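Local coordinates for histone deacetylase complex subunit SAP18 (Mus musculus, PDB 4A6Q), which enhances SIN3-HDAC1-mediated transcriptional repression and serves as an auxiliary component of the splicing-dependent exon junction complex on mRNAs, at residues R22-F33 with P52-D63. Sequence-based numbering, arbitrary orientation. Where two conformers were deposited one is given.
Sequences REKTCPLLLRVF and PSSELQIYTWMD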
loop_
_atom_site.group_PDB
_atom_site.type_symbol
_atom_site.label_atom_id
_atom_site.label_comp_id
_atom_site.label_asym_id
_atom_site.label_seq_id
_atom_site.Cartn_x
_atom_site.Cartn_y
_atom_site.Cartn_z
ATOM N N ARG A 22 -15.271 -9.372 7.074
ATOM C CA ARG A 22 -14.035 -9.855 7.662
ATOM C C ARG A 22 -14.234 -11.100 8.520
ATOM O O ARG A 22 -13.346 -11.956 8.639
ATOM C CB ARG A 22 -13.352 -8.706 8.441
ATOM C CG ARG A 22 -12.919 -7.540 7.555
ATOM C CD ARG A 22 -12.254 -6.471 8.398
ATOM N NE ARG A 22 -11.546 -5.530 7.538
ATOM C CZ ARG A 22 -10.647 -4.649 7.965
ATOM N NH1 ARG A 22 -10.345 -4.567 9.254
ATOM N NH2 ARG A 22 -10.048 -3.866 7.074
ATOM N N GLU A 23 -15.421 -11.224 9.100
ATOM C CA GLU A 23 -15.707 -12.414 9.894
ATOM C C GLU A 23 -15.764 -13.686 9.045
ATOM O O GLU A 23 -15.498 -14.771 9.551
ATOM C CB GLU A 23 -17.013 -12.255 10.694
ATOM N N LYS A 24 -16.133 -13.559 7.780
ATOM C CA LYS A 24 -16.265 -14.735 6.902
ATOM C C LYS A 24 -15.156 -14.832 5.865
ATOM O O LYS A 24 -15.237 -15.635 4.977
ATOM C CB LYS A 24 -17.596 -14.662 6.206
ATOM C CG LYS A 24 -18.786 -15.134 7.109
ATOM C CD LYS A 24 -20.098 -14.995 6.347
ATOM C CE LYS A 24 -21.234 -15.724 7.056
ATOM N NZ LYS A 24 -21.028 -17.234 7.050
ATOM N N THR A 25 -14.113 -14.024 5.988
ATOM C CA THR A 25 -13.031 -14.026 4.999
ATOM C C THR A 25 -11.725 -14.242 5.734
ATOM O O THR A 25 -11.414 -13.509 6.675
ATOM C CB THR A 25 -12.953 -12.663 4.301
ATOM O OG1 THR A 25 -14.199 -12.390 3.658
ATOM C CG2 THR A 25 -11.824 -12.630 3.229
ATOM N N CYS A 26 -10.959 -15.243 5.337
ATOM C CA CYS A 26 -9.664 -15.453 5.963
ATOM C C CYS A 26 -8.767 -14.263 5.628
ATOM O O CYS A 26 -8.737 -13.793 4.492
ATOM C CB CYS A 26 -9.068 -16.763 5.470
ATOM S SG CYS A 26 -10.065 -18.214 5.981
ATOM N N PRO A 27 -8.041 -13.744 6.633
ATOM C CA PRO A 27 -7.171 -12.607 6.330
ATOM C C PRO A 27 -5.992 -13.004 5.448
ATOM O O PRO A 27 -5.567 -14.174 5.394
ATOM C CB PRO A 27 -6.686 -12.152 7.717
ATOM C CG PRO A 27 -6.808 -13.346 8.593
ATOM C CD PRO A 27 -7.975 -14.180 8.043
ATOM N N LEU A 28 -5.480 -12.003 4.743
ATOM C CA LEU A 28 -4.284 -12.137 3.958
ATOM C C LEU A 28 -3.077 -11.756 4.812
ATOM O O LEU A 28 -3.203 -11.009 5.791
ATOM C CB LEU A 28 -4.357 -11.230 2.721
ATOM C CG LEU A 28 -4.483 -9.719 2.908
ATOM C CD1 LEU A 28 -3.097 -9.073 2.770
ATOM C CD2 LEU A 28 -5.434 -9.109 1.899
ATOM N N LEU A 29 -1.927 -12.286 4.464
ATOM C CA LEU A 29 -0.691 -11.922 5.146
ATOM C C LEU A 29 -0.034 -10.832 4.313
ATOM O O LEU A 29 0.377 -11.063 3.173
ATOM C CB LEU A 29 0.232 -13.152 5.357
ATOM C CG LEU A 29 1.418 -12.929 6.323
ATOM C CD1 LEU A 29 1.953 -14.253 6.892
ATOM C CD2 LEU A 29 2.540 -12.187 5.637
ATOM N N LEU A 30 0.063 -9.638 4.898
ATOM C CA LEU A 30 0.635 -8.464 4.224
ATOM C C LEU A 30 2.071 -8.250 4.716
ATOM O O LEU A 30 2.300 -8.181 5.900
ATOM C CB LEU A 30 -0.209 -7.257 4.597
ATOM C CG LEU A 30 0.237 -5.882 4.064
ATOM C CD1 LEU A 30 0.129 -5.885 2.545
ATOM C CD2 LEU A 30 -0.562 -4.764 4.693
ATOM N N ARG A 31 3.016 -8.149 3.787
ATOM C CA ARG A 31 4.430 -7.909 4.126
ATOM C C ARG A 31 4.732 -6.432 3.883
ATOM O O ARG A 31 4.575 -5.932 2.757
ATOM C CB ARG A 31 5.326 -8.796 3.257
ATOM C CG ARG A 31 5.033 -10.321 3.464
ATOM C CD ARG A 31 5.886 -11.193 2.547
ATOM N NE ARG A 31 7.293 -11.145 2.927
ATOM C CZ ARG A 31 8.271 -11.770 2.282
ATOM N NH1 ARG A 31 8.011 -12.501 1.196
ATOM N NH2 ARG A 31 9.522 -11.643 2.709
ATOM N N VAL A 32 5.099 -5.735 4.954
ATOM C CA VAL A 32 5.300 -4.282 4.910
ATOM C C VAL A 32 6.762 -3.980 5.167
ATOM O O VAL A 32 7.345 -4.473 6.129
ATOM C CB VAL A 32 4.473 -3.625 6.023
ATOM C CG1 VAL A 32 4.663 -2.110 6.013
ATOM C CG2 VAL A 32 2.993 -3.964 5.836
ATOM N N PHE A 33 7.365 -3.210 4.270
ATOM C CA PHE A 33 8.732 -2.791 4.426
ATOM C C PHE A 33 8.690 -1.309 4.694
ATOM O O PHE A 33 7.778 -0.635 4.219
ATOM C CB PHE A 33 9.506 -3.118 3.147
ATOM C CG PHE A 33 9.526 -4.604 2.847
ATOM C CD1 PHE A 33 8.514 -5.193 2.110
ATOM C CD2 PHE A 33 10.539 -5.413 3.353
ATOM C CE1 PHE A 33 8.513 -6.549 1.861
ATOM C CE2 PHE A 33 10.557 -6.772 3.095
ATOM C CZ PHE A 33 9.520 -7.349 2.373
ATOM N N PRO A 52 14.329 -6.557 1.484
ATOM C CA PRO A 52 15.011 -5.926 2.634
ATOM C C PRO A 52 14.983 -6.827 3.879
ATOM O O PRO A 52 14.048 -7.581 4.083
ATOM C CB PRO A 52 14.199 -4.657 2.861
ATOM C CG PRO A 52 13.681 -4.304 1.467
ATOM C CD PRO A 52 13.349 -5.646 0.848
ATOM N N SER A 53 16.042 -6.762 4.684
ATOM C CA SER A 53 16.228 -7.663 5.818
ATOM C C SER A 53 15.430 -7.245 7.055
ATOM O O SER A 53 15.538 -7.884 8.100
ATOM C CB SER A 53 17.715 -7.756 6.165
ATOM O OG SER A 53 18.468 -8.382 5.118
ATOM N N SER A 54 14.639 -6.179 6.957
ATOM C CA SER A 54 13.675 -5.824 7.993
ATOM C C SER A 54 12.288 -5.741 7.370
ATOM O O SER A 54 12.142 -5.204 6.280
ATOM C CB SER A 54 13.987 -4.474 8.637
ATOM O OG SER A 54 15.290 -4.471 9.208
ATOM N N GLU A 55 11.289 -6.289 8.063
ATOM C CA GLU A 55 9.907 -6.234 7.588
ATOM C C GLU A 55 8.916 -6.433 8.719
ATOM O O GLU A 55 9.252 -6.980 9.760
ATOM C CB GLU A 55 9.677 -7.239 6.463
ATOM C CG GLU A 55 9.337 -8.629 6.898
ATOM C CD GLU A 55 9.119 -9.555 5.712
ATOM O OE1 GLU A 55 10.126 -9.987 5.119
ATOM O OE2 GLU A 55 7.936 -9.835 5.365
ATOM N N LEU A 56 7.682 -5.959 8.506
ATOM C CA LEU A 56 6.596 -6.128 9.464
ATOM C C LEU A 56 5.523 -6.945 8.763
ATOM O O LEU A 56 5.131 -6.614 7.663
ATOM C CB LEU A 56 6.029 -4.751 9.828
ATOM C CG LEU A 56 4.727 -4.667 10.605
ATOM C CD1 LEU A 56 4.910 -5.417 11.883
ATOM C CD2 LEU A 56 4.338 -3.204 10.874
ATOM N N GLN A 57 5.029 -7.998 9.396
ATOM C CA GLN A 57 3.956 -8.780 8.791
ATOM C C GLN A 57 2.649 -8.567 9.510
ATOM O O GLN A 57 2.628 -8.487 10.736
ATOM C CB GLN A 57 4.321 -10.286 8.753
ATOM C CG GLN A 57 5.449 -10.505 7.784
ATOM C CD GLN A 57 5.810 -11.959 7.585
ATOM O OE1 GLN A 57 5.163 -12.864 8.135
ATOM N NE2 GLN A 57 6.825 -12.196 6.762
ATOM N N ILE A 58 1.555 -8.448 8.740
ATOM C CA ILE A 58 0.252 -8.078 9.302
ATOM C C ILE A 58 -0.821 -8.971 8.685
ATOM O O ILE A 58 -0.749 -9.281 7.514
ATOM C CB ILE A 58 -0.079 -6.601 8.944
ATOM C CG1 ILE A 58 0.869 -5.667 9.713
ATOM C CG2 ILE A 58 -1.541 -6.242 9.209
ATOM C CD1 ILE A 58 0.718 -4.192 9.298
ATOM N N TYR A 59 -1.763 -9.445 9.507
ATOM C CA TYR A 59 -2.944 -10.107 8.973
ATOM C C TYR A 59 -4.003 -9.038 8.784
ATOM O O TYR A 59 -4.360 -8.328 9.745
ATOM C CB TYR A 59 -3.485 -11.121 9.983
ATOM C CG TYR A 59 -2.698 -12.387 10.116
ATOM C CD1 TYR A 59 -2.343 -13.110 9.005
ATOM C CD2 TYR A 59 -2.293 -12.837 11.365
ATOM C CE1 TYR A 59 -1.610 -14.303 9.130
ATOM C CE2 TYR A 59 -1.572 -13.998 11.502
ATOM C CZ TYR A 59 -1.236 -14.717 10.384
ATOM O OH TYR A 59 -0.512 -15.877 10.526
ATOM N N THR A 60 -4.567 -8.944 7.587
ATOM C CA THR A 60 -5.541 -7.913 7.296
ATOM C C THR A 60 -6.426 -8.382 6.156
ATOM O O THR A 60 -6.422 -9.566 5.813
ATOM C CB THR A 60 -4.844 -6.549 7.015
ATOM O OG1 THR A 60 -5.813 -5.478 7.011
ATOM C CG2 THR A 60 -4.065 -6.566 5.680
ATOM N N TRP A 61 -7.179 -7.456 5.575
ATOM C CA TRP A 61 -8.138 -7.757 4.516
ATOM C C TRP A 61 -8.007 -6.738 3.370
ATOM O O TRP A 61 -7.296 -5.750 3.503
ATOM C CB TRP A 61 -9.565 -7.751 5.059
ATOM C CG TRP A 61 -9.840 -8.857 6.042
ATOM C CD1 TRP A 61 -10.387 -10.108 5.774
ATOM C CD2 TRP A 61 -9.579 -8.825 7.444
ATOM N NE1 TRP A 61 -10.465 -10.833 6.946
ATOM C CE2 TRP A 61 -9.981 -10.071 7.979
ATOM C CE3 TRP A 61 -9.053 -7.852 8.313
ATOM C CZ2 TRP A 61 -9.872 -10.370 9.339
ATOM C CZ3 TRP A 61 -8.940 -8.152 9.641
ATOM C CH2 TRP A 61 -9.340 -9.401 10.151
HETATM N N MSE A 62 -8.664 -6.995 2.237
HETATM C CA MSE A 62 -8.538 -6.137 1.048
HETATM C C MSE A 62 -9.103 -4.735 1.240
HETATM O O MSE A 62 -8.799 -3.853 0.449
HETATM C CB MSE A 62 -9.196 -6.804 -0.177
HETATM C CG MSE A 62 -8.515 -8.070 -0.606
HETATM SE SE MSE A 62 -6.784 -7.633 -1.319
HETATM C CE MSE A 62 -7.252 -6.330 -2.671
ATOM N N ASP A 63 -9.929 -4.540 2.262
ATOM C CA ASP A 63 -10.455 -3.194 2.575
ATOM C C ASP A 63 -9.684 -2.500 3.681
ATOM O O ASP A 63 -10.159 -1.489 4.240
ATOM C CB ASP A 63 -11.990 -3.232 2.825
ATOM C CG ASP A 63 -12.382 -3.979 4.100
ATOM O OD1 ASP A 63 -11.517 -4.674 4.702
ATOM O OD2 ASP A 63 -13.564 -3.873 4.494
#
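Leu28 to Val32 pair antiparallel with Leu56 to Thr60, the first two strands of SAP18's ubiquitin-like fold, with side-chain contacts at both ends: the Trp61 indole and Arg22-Asp63 beyond one, and at the other a salt bridge from Arg31, inside the ladder, to Glu55 just before strand 56-60. Three hydrogen-bonded pairs, Leu28-Thr60, Leu30-Ile58 and Val32-Leu56, carry the backbone; Leu30 N reaches Ile58 O at 2.8 Å, almost straight at 176°.

At one end the Trp61 indole is sandwiched. The extended Arg22 chain lies over one face, CG 3.7 Å from the centroid of the five-membered ring, while Pro27 CA and CB cover the opposite face. In the ring plane, Trp61 NE1 donates to Thr25 O (2.9 Å), arriving from above the carbonyl plane. The guanidinium still lies over the rim of the indole, the two planes 22° apart, and from there Arg22 NE and NH2 both donate to Asp63 OD1, at 3.0 and 2.9 Å, a salt bridge. Arg22 NH1 makes a second one, to Glu68. Replacing Trp61 with an alanine would probably leave Thr25 O without this donor and open a gap between Arg22 and Pro27.

At the other end Arg31, bent at chi3 (69°), turns its guanidinium side-on to Glu55, the two groups nearly coplanar. NE meets OE2 at 2.8 Å and NH2 meets OE1 at 3.0 Å, each on a syn lone pair. Gln57 NE2 donates a hydrogen bond to the same OE2 from above the carboxylate plane, which should fix the carboxylate's rotation.

Leu30, Leu56 and Ile58 share a face packed against helix 66-76, Leu30 on Leu69, Leu56 on Val73 and Ile58 on Leu72. Strand 56-60 is outermost within the chain, whereas 28-35 continues the sheet through parallel pairing with strand 132-138.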